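Local coordinates for protein beta-galactosidase (Trichoderma reesei, PDB 3OGR) that probably hydrolyses beta-D-galactosides, releasing their terminal non-reducing beta-D-galactose residues, as a member of glycosyl hydrolase family 35, at residues His48-Pro53 with Ala121-Gly126; Ala283-Gly288 with Gly337-Tyr342. All coordinates share one frame; numbering follows the deposited sequence.

Contact 1. Residues His48-Pro53 with Ala121-Gly126; sequences HPFRLP and AEVSGG. With GAL (beta-D-galactopyranose), chain E.
Ala-121 offers one backbone atom to Arg-51 and another to the bound galactose. Its carbonyl oxygen is gripped end-on by the guanidinium, with NH1 of Arg-51 2.9 Å and NH2 2.8 Å from Ala-121 O; the N-H...O angles of 140° and 148° show both bonds bent a little, as expected when two nitrogens share one acceptor. The oxygen lies in the guanidinium plane, and both nitrogens lie in its carbonyl plane. Ala-121 N meanwhile donates to O3 of the galactose at 2.9 Å and more weakly to O4.

Next comes Glu-122, whose side chain bends at CG (chi2 75°) and brings its carboxylate up to the sugar, so that OE1 accepts from galactose O6 at 2.7 Å and OE2 from galactose O4 at 2.6 Å. Val-123 then closes over the arginine: CG1 sits 3.3 Å above one guanidinium face, offset toward the rim, and lies 3.6 Å from CE1 of the Phe-50 ring.

On the other side of the contact, Arg-51 NH1 also donates to His-48 ND1, 2.9 Å away and near the imidazole plane, while His-48 NE2 is bonded to Glu-46. Asn-329 takes up Arg-51 NE. The two segments are loops following the parallel strands 38-47 and 110-116 of the TIM barrel, which flank strand 72-76.

Arg-51 is thus a second-shell residue that never touches the sugar but fixes the peptide between two galactose-binding residues. The other end of that peptide, Glu-122 N, is bonded to Glu-789, so it is held at both ends, and the buried positive charge probably polarises it. ND1 acting as acceptor is consistent with a neutral His-48 protonated on NE2.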
ATOM      1  N   HIS A  48      -0.936   2.136   4.821  1.00  7.14           N
ATOM      2  CA  HIS A  48      -0.508   3.482   5.264  1.00  6.22           C
ATOM      3  C   HIS A  48      -1.775   4.322   5.561  1.00  7.33           C
ATOM      4  O   HIS A  48      -2.479   4.701   4.621  1.00  7.07           O
ATOM      5  CB  HIS A  48       0.345   4.173   4.195  1.00  6.32           C
ATOM      6  CG  HIS A  48       1.631   3.450   3.946  1.00  5.52           C
ATOM      7  ND1 HIS A  48       2.433   3.662   2.829  1.00  6.25           N
ATOM      8  CD2 HIS A  48       2.260   2.508   4.696  1.00  6.63           C
ATOM      9  CE1 HIS A  48       3.488   2.860   2.907  1.00  5.59           C
ATOM     10  NE2 HIS A  48       3.415   2.168   4.040  1.00  6.05           N
ATOM     11  N   PRO A  49      -2.026   4.605   6.841  1.00  7.84           N
ATOM     12  CA  PRO A  49      -3.311   5.282   7.192  1.00  6.85           C
ATOM     13  C   PRO A  49      -3.451   6.616   6.459  1.00  7.94           C
ATOM     14  O   PRO A  49      -4.555   6.977   6.087  1.00  7.53           O
ATOM     15  CB  PRO A  49      -3.254   5.466   8.711  1.00  9.09           C
ATOM     16  CG  PRO A  49      -1.777   5.211   9.108  1.00 13.10           C
ATOM     17  CD  PRO A  49      -1.174   4.241   8.014  1.00  8.70           C
ATOM     18  N   PHE A  50      -2.320   7.311   6.182  1.00  6.44           N
ATOM     19  CA  PHE A  50      -2.460   8.636   5.566  1.00  7.84           C
ATOM     20  C   PHE A  50      -2.815   8.599   4.104  1.00  7.29           C
ATOM     21  O   PHE A  50      -3.149   9.637   3.505  1.00  7.35           O
ATOM     22  CB  PHE A  50      -1.180   9.455   5.785  1.00  9.01           C
ATOM     23  CG  PHE A  50       0.052   8.717   5.306  1.00  7.54           C
ATOM     24  CD1 PHE A  50       0.411   8.792   3.916  1.00  6.83           C
ATOM     25  CD2 PHE A  50       0.847   7.931   6.181  1.00  7.59           C
ATOM     26  CE1 PHE A  50       1.557   8.082   3.417  1.00  7.87           C
ATOM     27  CE2 PHE A  50       1.987   7.257   5.691  1.00  8.23           C
ATOM     28  CZ  PHE A  50       2.343   7.330   4.292  1.00  7.38           C
ATOM     29  N   ARG A  51      -2.790   7.415   3.525  1.00  6.59           N
ATOM     30  CA  ARG A  51      -3.177   7.241   2.116  1.00  7.18           C
ATOM     31  C   ARG A  51      -4.647   6.818   1.969  1.00  7.47           C
ATOM     32  O   ARG A  51      -5.118   6.622   0.836  1.00  7.16           O
ATOM     33  CB  ARG A  51      -2.255   6.203   1.460  1.00  6.25           C
ATOM     34  CG  ARG A  51      -0.937   6.888   0.983  1.00  6.41           C
ATOM     35  CD  ARG A  51       0.139   5.841   0.604  1.00  6.65           C
ATOM     36  NE  ARG A  51       1.106   6.491  -0.327  1.00  6.07           N
ATOM     37  CZ  ARG A  51       2.433   6.256  -0.317  1.00  5.45           C
ATOM     38  NH1 ARG A  51       3.026   5.515   0.688  1.00  5.10           N
ATOM     39  NH2 ARG A  51       3.204   6.823  -1.264  1.00  5.90           N
ATOM     40  N   LEU A  52      -5.387   6.812   3.071  1.00  6.84           N
ATOM     41  CA  LEU A  52      -6.863   6.519   3.027  1.00  7.19           C
ATOM     42  C   LEU A  52      -7.493   7.395   4.100  1.00  7.16           C
ATOM     43  O   LEU A  52      -7.657   6.963   5.249  1.00  7.44           O
ATOM     44  CB  LEU A  52      -7.126   5.035   3.289  1.00  7.39           C
ATOM     45  CG  LEU A  52      -8.595   4.623   3.265  1.00  7.44           C
ATOM     46  CD1 LEU A  52      -9.318   5.038   1.967  1.00  8.40           C
ATOM     47  CD2 LEU A  52      -8.740   3.143   3.490  1.00 10.53           C
ATOM     48  N   PRO A  53      -7.809   8.626   3.734  1.00  7.69           N
ATOM     49  CA  PRO A  53      -8.345   9.627   4.732  1.00  6.86           C
ATOM     50  C   PRO A  53      -9.849   9.429   4.907  1.00  8.31           C
ATOM     51  O   PRO A  53     -10.621  10.400   4.952  1.00  8.94           O
ATOM     52  CB  PRO A  53      -8.004  10.974   4.055  1.00  7.44           C
ATOM     53  CG  PRO A  53      -8.104  10.677   2.565  1.00  8.24           C
ATOM     54  CD  PRO A  53      -7.591   9.231   2.391  1.00  7.80           C
ATOM     55  N   ALA A 121       9.032   5.617   1.214  1.00  4.94           N
ATOM     56  CA  ALA A 121       7.582   5.355   1.030  1.00  5.23           C
ATOM     57  C   ALA A 121       6.959   5.942  -0.201  1.00  5.36           C
ATOM     58  O   ALA A 121       5.732   5.908  -0.395  1.00  5.89           O
ATOM     59  CB  ALA A 121       6.731   5.764   2.274  1.00  6.37           C
ATOM     60  N   GLU A 122       7.797   6.441  -1.096  1.00  5.28           N
ATOM     61  CA  GLU A 122       7.302   7.188  -2.299  1.00  6.35           C
ATOM     62  C   GLU A 122       6.369   8.348  -1.907  1.00  5.58           C
ATOM     63  O   GLU A 122       5.481   8.726  -2.654  1.00  6.71           O
ATOM     64  CB  GLU A 122       6.610   6.253  -3.317  1.00  5.62           C
ATOM     65  CG  GLU A 122       7.694   5.318  -3.976  1.00  7.23           C
ATOM     66  CD  GLU A 122       8.198   4.203  -3.084  1.00  8.01           C
ATOM     67  OE1 GLU A 122       7.352   3.398  -2.574  1.00  7.69           O
ATOM     68  OE2 GLU A 122       9.469   4.070  -2.922  1.00  8.59           O
ATOM     69  N   VAL A 123       6.645   8.927  -0.741  1.00  6.15           N
ATOM     70  CA  VAL A 123       5.906  10.164  -0.348  1.00  5.83           C
ATOM     71  C   VAL A 123       6.825  11.376  -0.488  1.00  6.07           C
ATOM     72  O   VAL A 123       8.069  11.242  -0.499  1.00  5.77           O
ATOM     73  CB  VAL A 123       5.338  10.090   1.129  1.00  5.69           C
ATOM     74  CG1 VAL A 123       4.397   8.922   1.309  1.00  7.73           C
ATOM     75  CG2 VAL A 123       6.420  10.188   2.204  1.00  8.28           C
ATOM     76  N   SER A 124       6.202  12.545  -0.552  1.00  5.14           N
ATOM     77  CA  SER A 124       6.970  13.811  -0.718  1.00  5.15           C
ATOM     78  C   SER A 124       7.965  13.921   0.425  1.00  6.16           C
ATOM     79  O   SER A 124       7.592  13.741   1.617  1.00  6.58           O
ATOM     80  CB  SER A 124       6.014  15.010  -0.667  1.00  6.35           C
ATOM     81  OG  SER A 124       6.749  16.188  -0.986  1.00  7.32           O
ATOM     82  N   GLY A 125       9.220  14.178   0.037  1.00  5.70           N
ATOM     83  CA  GLY A 125      10.319  14.370   1.011  1.00  5.77           C
ATOM     84  C   GLY A 125      10.703  13.062   1.705  1.00  6.53           C
ATOM     85  O   GLY A 125      11.530  13.093   2.625  1.00  6.54           O
ATOM     86  N   GLY A 126      10.119  11.918   1.320  1.00  5.88           N
ATOM     87  CA  GLY A 126      10.323  10.685   2.075  1.00  4.82           C
ATOM     88  C   GLY A 126       9.847  10.842   3.501  1.00  5.55           C
ATOM     89  O   GLY A 126      10.251  10.061   4.361  1.00  6.31           O
TER
HETATM   90  C1  GAL E1024      11.780   0.158   0.445  1.00 10.08           C
HETATM   91  C2  GAL E1024      11.477   1.396   1.352  1.00  6.81           C
HETATM   92  C3  GAL E1024      10.001   1.737   1.303  1.00  5.84           C
HETATM   93  C4  GAL E1024       9.552   1.929  -0.152  1.00  6.90           C
HETATM   94  C5  GAL E1024       9.928   0.673  -0.934  1.00  6.68           C
HETATM   95  C6  GAL E1024       9.667   0.775  -2.451  1.00  7.35           C
HETATM   96  O1  GAL E1024      13.173   0.013   0.171  1.00 14.91           O
HETATM   97  O2  GAL E1024      11.817   1.050   2.692  1.00  7.66           O
HETATM   98  O3  GAL E1024       9.765   2.942   2.016  1.00  6.67           O
HETATM   99  O4  GAL E1024      10.270   3.048  -0.665  1.00  7.98           O
HETATM  100  O5  GAL E1024      11.351   0.456  -0.849  1.00  9.67           O
HETATM  101  O6  GAL E1024       8.262   0.906  -2.663  1.00  8.98           O

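Contact 2. Residues Ala283-Gly288 with Gly337-Tyr342; sequences AFDPFG and GGYTSY. With GAL (beta-D-galactopyranose), chain E; GLC (alpha-D-glucopyranose), chain C; MAN (alpha-D-mannopyranose), chain B.
A chi1 of 53° tucks the Tyr-339 ring between its own backbone N and carbonyl carbon and aims it across at residues 283-288, where Asp-285, its CG swung opposite the backbone N (chi1 -173°), meets the phenol. Both segments are loops of the TIM barrel, following the neighbouring parallel strands 275-280 and 318-321.

Tyr-339 OH donates to Asp-285 OD2 at 2.6 Å, using the anti lone pair of that oxygen, with the carboxylate standing nearly perpendicular to the ring. The acid has further anchors: the backbone N-H of Trp-290 binds OD1 and that of Gly-291 binds OD2, which together fix the carboxylate's rotation.

At the other end of the tyrosine, CB sits over the centre of the Phe-287 ring in a CH-pi contact, 3.6 Å from the centroid. The two rings themselves form an edge-to-face pair, the edge of Tyr-339 toward the face of Phe-287, with planes at 57°. Pro-286 O approaches the Tyr-339 ring edge-on, 3.2 Å from CE1, while a water lies over the middle of one face of the same ring. The water accepts from Tyr-339 N, 2.9 Å away, and donates to Asp-285 O and Ser-341 O, tying the two backbones together on that side of the ring.

Where the two backbones come closest, two CA-H...O contacts join them: Pro-286 CA to Gly-337 O at 3.2 Å and Gly-338 CA to Asp-285 O at 3.6 Å. Residues 283-288 make the nearer approach to the sugars. Phe-284, stacked on Phe-244, presents ring edges rather than a face to galactose and glucose: its CE1 lies 3.7 Å from glucose C4, and its CD2 lies 3.5 Å from galactose O6.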
ATOM      1  N   ALA A 283       4.920  -3.101  -6.932  1.00  7.40           N
ATOM      2  CA  ALA A 283       5.980  -2.149  -7.356  1.00  6.51           C
ATOM      3  C   ALA A 283       5.371  -0.774  -7.328  1.00  6.84           C
ATOM      4  O   ALA A 283       4.153  -0.650  -7.621  1.00  8.24           O
ATOM      5  CB  ALA A 283       6.539  -2.508  -8.739  1.00  8.62           C
ATOM      6  N   PHE A 284       6.206   0.236  -7.140  1.00  6.89           N
ATOM      7  CA  PHE A 284       5.761   1.602  -7.452  1.00  7.79           C
ATOM      8  C   PHE A 284       5.892   1.812  -8.961  1.00  9.69           C
ATOM      9  O   PHE A 284       6.421   0.942  -9.709  1.00 10.40           O
ATOM     10  CB  PHE A 284       6.599   2.652  -6.671  1.00  9.22           C
ATOM     11  CG  PHE A 284       8.090   2.551  -6.880  1.00  8.71           C
ATOM     12  CD1 PHE A 284       8.656   2.922  -8.136  1.00 10.62           C
ATOM     13  CD2 PHE A 284       8.890   2.060  -5.887  1.00  9.39           C
ATOM     14  CE1 PHE A 284      10.078   2.867  -8.335  1.00 12.07           C
ATOM     15  CE2 PHE A 284      10.302   1.986  -6.049  1.00 11.92           C
ATOM     16  CZ  PHE A 284      10.888   2.404  -7.243  1.00 13.31           C
ATOM     17  N   ASP A 285       5.328   2.916  -9.436  1.00  8.03           N
ATOM     18  CA  ASP A 285       5.355   3.174 -10.913  1.00  8.32           C
ATOM     19  C   ASP A 285       5.503   4.685 -11.095  1.00  7.87           C
ATOM     20  O   ASP A 285       4.820   5.436 -10.449  1.00  8.65           O
ATOM     21  CB  ASP A 285       4.039   2.621 -11.521  1.00  8.93           C
ATOM     22  CG  ASP A 285       3.990   2.656 -13.067  1.00  9.71           C
ATOM     23  OD1 ASP A 285       4.974   2.151 -13.665  1.00 10.47           O
ATOM     24  OD2 ASP A 285       2.938   3.065 -13.616  1.00  9.10           O
ATOM     25  N   PRO A 286       6.439   5.135 -11.962  1.00  9.24           N
ATOM     26  CA  PRO A 286       6.672   6.589 -12.132  1.00  8.49           C
ATOM     27  C   PRO A 286       5.714   7.201 -13.127  1.00  9.61           C
ATOM     28  O   PRO A 286       5.015   6.526 -13.844  1.00 10.09           O
ATOM     29  CB  PRO A 286       8.113   6.615 -12.742  1.00  7.86           C
ATOM     30  CG  PRO A 286       8.145   5.278 -13.639  1.00  9.44           C
ATOM     31  CD  PRO A 286       7.364   4.271 -12.794  1.00  9.52           C
ATOM     32  N   PHE A 287       5.688   8.541 -13.159  1.00  8.13           N
ATOM     33  CA  PHE A 287       5.104   9.212 -14.326  1.00  8.40           C
ATOM     34  C   PHE A 287       5.782   8.644 -15.568  1.00  8.01           C
ATOM     35  O   PHE A 287       6.949   8.329 -15.563  1.00  9.43           O
ATOM     36  CB  PHE A 287       5.405  10.709 -14.231  1.00  8.42           C
ATOM     37  CG  PHE A 287       4.347  11.506 -13.457  1.00  8.05           C
ATOM     38  CD1 PHE A 287       3.076  11.763 -14.022  1.00  8.73           C
ATOM     39  CD2 PHE A 287       4.643  11.998 -12.175  1.00  9.56           C
ATOM     40  CE1 PHE A 287       2.103  12.524 -13.325  1.00  8.91           C
ATOM     41  CE2 PHE A 287       3.681  12.772 -11.455  1.00  7.63           C
ATOM     42  CZ  PHE A 287       2.437  13.022 -12.041  1.00  8.10           C
ATOM     43  N   GLY A 288       4.965   8.469 -16.576  1.00  9.00           N
ATOM     44  CA  GLY A 288       5.423   7.849 -17.850  1.00 10.14           C
ATOM     45  C   GLY A 288       5.641   6.344 -17.696  1.00  9.36           C
ATOM     46  O   GLY A 288       6.262   5.693 -18.559  1.00 11.43           O
ATOM     47  N   GLY A 337       8.710  10.843  -8.054  1.00  6.45           N
ATOM     48  CA  GLY A 337       8.941   9.545  -8.685  1.00  7.88           C
ATOM     49  C   GLY A 337       7.742   8.651  -8.851  1.00  7.62           C
ATOM     50  O   GLY A 337       7.866   7.510  -9.336  1.00  8.53           O
ATOM     51  N   GLY A 338       6.569   9.168  -8.500  1.00  5.92           N
ATOM     52  CA  GLY A 338       5.321   8.485  -8.670  1.00  6.34           C
ATOM     53  C   GLY A 338       4.248   9.515  -8.992  1.00  7.88           C
ATOM     54  O   GLY A 338       4.543  10.728  -9.071  1.00  8.85           O
ATOM     55  N   TYR A 339       3.029   9.011  -9.197  1.00  6.45           N
ATOM     56  CA  TYR A 339       1.881   9.850  -9.579  1.00  6.96           C
ATOM     57  C   TYR A 339       0.744   9.671  -8.586  1.00  6.93           C
ATOM     58  O   TYR A 339       1.027   9.356  -7.405  1.00  7.22           O
ATOM     59  CB  TYR A 339       1.530   9.652 -11.082  1.00  6.54           C
ATOM     60  CG  TYR A 339       1.334   8.179 -11.480  1.00  6.90           C
ATOM     61  CD1 TYR A 339       2.428   7.416 -11.892  1.00  6.38           C
ATOM     62  CD2 TYR A 339       0.089   7.543 -11.366  1.00  9.31           C
ATOM     63  CE1 TYR A 339       2.291   6.062 -12.274  1.00  6.49           C
ATOM     64  CE2 TYR A 339      -0.072   6.201 -11.716  1.00  8.90           C
ATOM     65  CZ  TYR A 339       1.039   5.470 -12.191  1.00  7.99           C
ATOM     66  OH  TYR A 339       0.876   4.144 -12.534  1.00  9.10           O
ATOM     67  N   THR A 340      -0.507  10.010  -8.921  1.00  6.40           N
ATOM     68  CA  THR A 340      -1.522  10.016  -7.899  1.00  6.61           C
ATOM     69  C   THR A 340      -1.778   8.625  -7.316  1.00  7.24           C
ATOM     70  O   THR A 340      -1.853   8.475  -6.097  1.00  6.69           O
ATOM     71  CB  THR A 340      -2.857  10.616  -8.399  1.00  6.61           C
ATOM     72  OG1 THR A 340      -2.571  11.878  -8.992  1.00  7.19           O
ATOM     73  CG2 THR A 340      -3.773  10.872  -7.205  1.00  5.99           C
ATOM     74  N   SER A 341      -1.944   7.610  -8.155  1.00  6.81           N
ATOM     75  CA  SER A 341      -2.278   6.299  -7.645  1.00  5.15           C
ATOM     76  C   SER A 341      -1.119   5.674  -6.873  1.00  6.29           C
ATOM     77  O   SER A 341       0.032   5.781  -7.228  1.00  6.66           O
ATOM     78  CB  SER A 341      -2.496   5.390  -8.863  1.00  6.23           C
ATOM     79  OG  SER A 341      -2.902   4.066  -8.458  1.00  7.07           O
ATOM     80  N   TYR A 342      -1.443   5.019  -5.754  1.00  6.04           N
ATOM     81  CA  TYR A 342      -0.423   4.141  -5.120  1.00  5.81           C
ATOM     82  C   TYR A 342      -1.050   2.716  -5.022  1.00  6.35           C
ATOM     83  O   TYR A 342      -0.856   1.987  -4.060  1.00  7.09           O
ATOM     84  CB  TYR A 342      -0.049   4.656  -3.716  1.00  6.24           C
ATOM     85  CG  TYR A 342       1.279   4.076  -3.250  1.00  5.44           C
ATOM     86  CD1 TYR A 342       2.449   4.302  -3.941  1.00  6.49           C
ATOM     87  CD2 TYR A 342       1.343   3.439  -1.951  1.00  5.84           C
ATOM     88  CE1 TYR A 342       3.739   3.882  -3.437  1.00  6.29           C
ATOM     89  CE2 TYR A 342       2.595   3.012  -1.483  1.00  5.92           C
ATOM     90  CZ  TYR A 342       3.769   3.223  -2.207  1.00  5.96           C
ATOM     91  OH  TYR A 342       4.961   2.851  -1.651  1.00  7.45           O
TER
HETATM   92  C1  GAL E1024      11.780   0.158   0.445  1.00 10.08           C
HETATM   93  C2  GAL E1024      11.477   1.396   1.352  1.00  6.81           C
HETATM   94  C3  GAL E1024      10.001   1.737   1.303  1.00  5.84           C
HETATM   95  C4  GAL E1024       9.552   1.929  -0.152  1.00  6.90           C
HETATM   96  C5  GAL E1024       9.928   0.673  -0.934  1.00  6.68           C
HETATM   97  C6  GAL E1024       9.667   0.775  -2.451  1.00  7.35           C
HETATM   98  O1  GAL E1024      13.173   0.013   0.171  1.00 14.91           O
HETATM   99  O2  GAL E1024      11.817   1.050   2.692  1.00  7.66           O
HETATM  100  O3  GAL E1024       9.765   2.942   2.016  1.00  6.67           O
HETATM  101  O4  GAL E1024      10.270   3.048  -0.665  1.00  7.98           O
HETATM  102  O5  GAL E1024      11.351   0.456  -0.849  1.00  9.67           O
HETATM  103  O6  GAL E1024       8.262   0.906  -2.663  1.00  8.98           O
HETATM  104  C1  GLC C   7      11.878   5.029 -11.631  1.00 27.33           C
HETATM  105  C2  GLC C   7      12.727   5.062 -10.373  1.00 30.60           C
HETATM  106  C3  GLC C   7      13.828   4.086 -10.171  1.00 29.65           C
HETATM  107  C4  GLC C   7      13.109   2.770 -10.404  1.00 30.70           C
HETATM  108  C5  GLC C   7      12.675   2.709 -11.868  1.00 32.47           C
HETATM  109  C6  GLC C   7      12.064   1.355 -12.241  1.00 31.60           C
HETATM  110  O2  GLC C   7      13.246   6.390 -10.271  1.00 35.27           O
HETATM  111  O3  GLC C   7      14.040   4.312  -8.767  1.00 31.59           O
HETATM  112  O4  GLC C   7      13.921   1.686 -10.261  1.00 31.11           O
HETATM  113  O5  GLC C   7      11.745   3.763 -12.141  1.00 29.68           O
HETATM  114  O6  GLC C   7      11.842   1.385 -13.683  1.00 30.75           O
HETATM  115  C1  MAN B   5      12.668   4.903 -18.717  1.00 15.62           C
HETATM  116  C2  MAN B   5      13.421   3.900 -17.862  1.00 16.70           C
HETATM  117  C3  MAN B   5      12.820   2.540 -18.168  1.00 19.45           C
HETATM  118  C4  MAN B   5      11.342   2.506 -17.808  1.00 15.90           C
HETATM  119  C5  MAN B   5      10.600   3.574 -18.604  1.00 13.86           C
HETATM  120  C6  MAN B   5       9.124   3.803 -18.225  1.00 13.85           C
HETATM  121  O2  MAN B   5      13.208   4.260 -16.518  1.00 18.48           O
HETATM  122  O3  MAN B   5      13.598   1.606 -17.434  1.00 22.49           O
HETATM  123  O4  MAN B   5      10.761   1.254 -18.160  1.00 15.24           O
HETATM  124  O5  MAN B   5      11.263   4.838 -18.440  1.00 13.90           O
HETATM  125  O6  MAN B   5       8.962   4.073 -16.833  1.00 14.03           O
HETATM  126  O   HOH W   1       2.520   6.204  -8.649  1.00  8.51           O

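How the contacts relate
The two contacts have centres 13 Å apart, yet they meet directly beside the galactose that both touch. Tyr-342 of contact 2 is the main bridge: its OH lies 2.6 Å from Glu-122 OE1 of contact 1, a probable hydrogen bond, and is also bonded to Tyr-322. Its ring makes a cation-pi contact with Arg-51, Arg-51 NH1 being 3.3 Å from Tyr-342 CE2, on the guanidinium face opposite Val-123. Nearer the sugar's O6, Glu-122 CD packs 3.6 Å from Phe-284 CD2. Contact 1 therefore supplies hydrogen bonds to galactose, and contact 2 an aromatic edge; Tyr-76, Asn-120, Asn-179, Glu-180, Glu-278 and Tyr-344 also hydrogen-bond to the sugar.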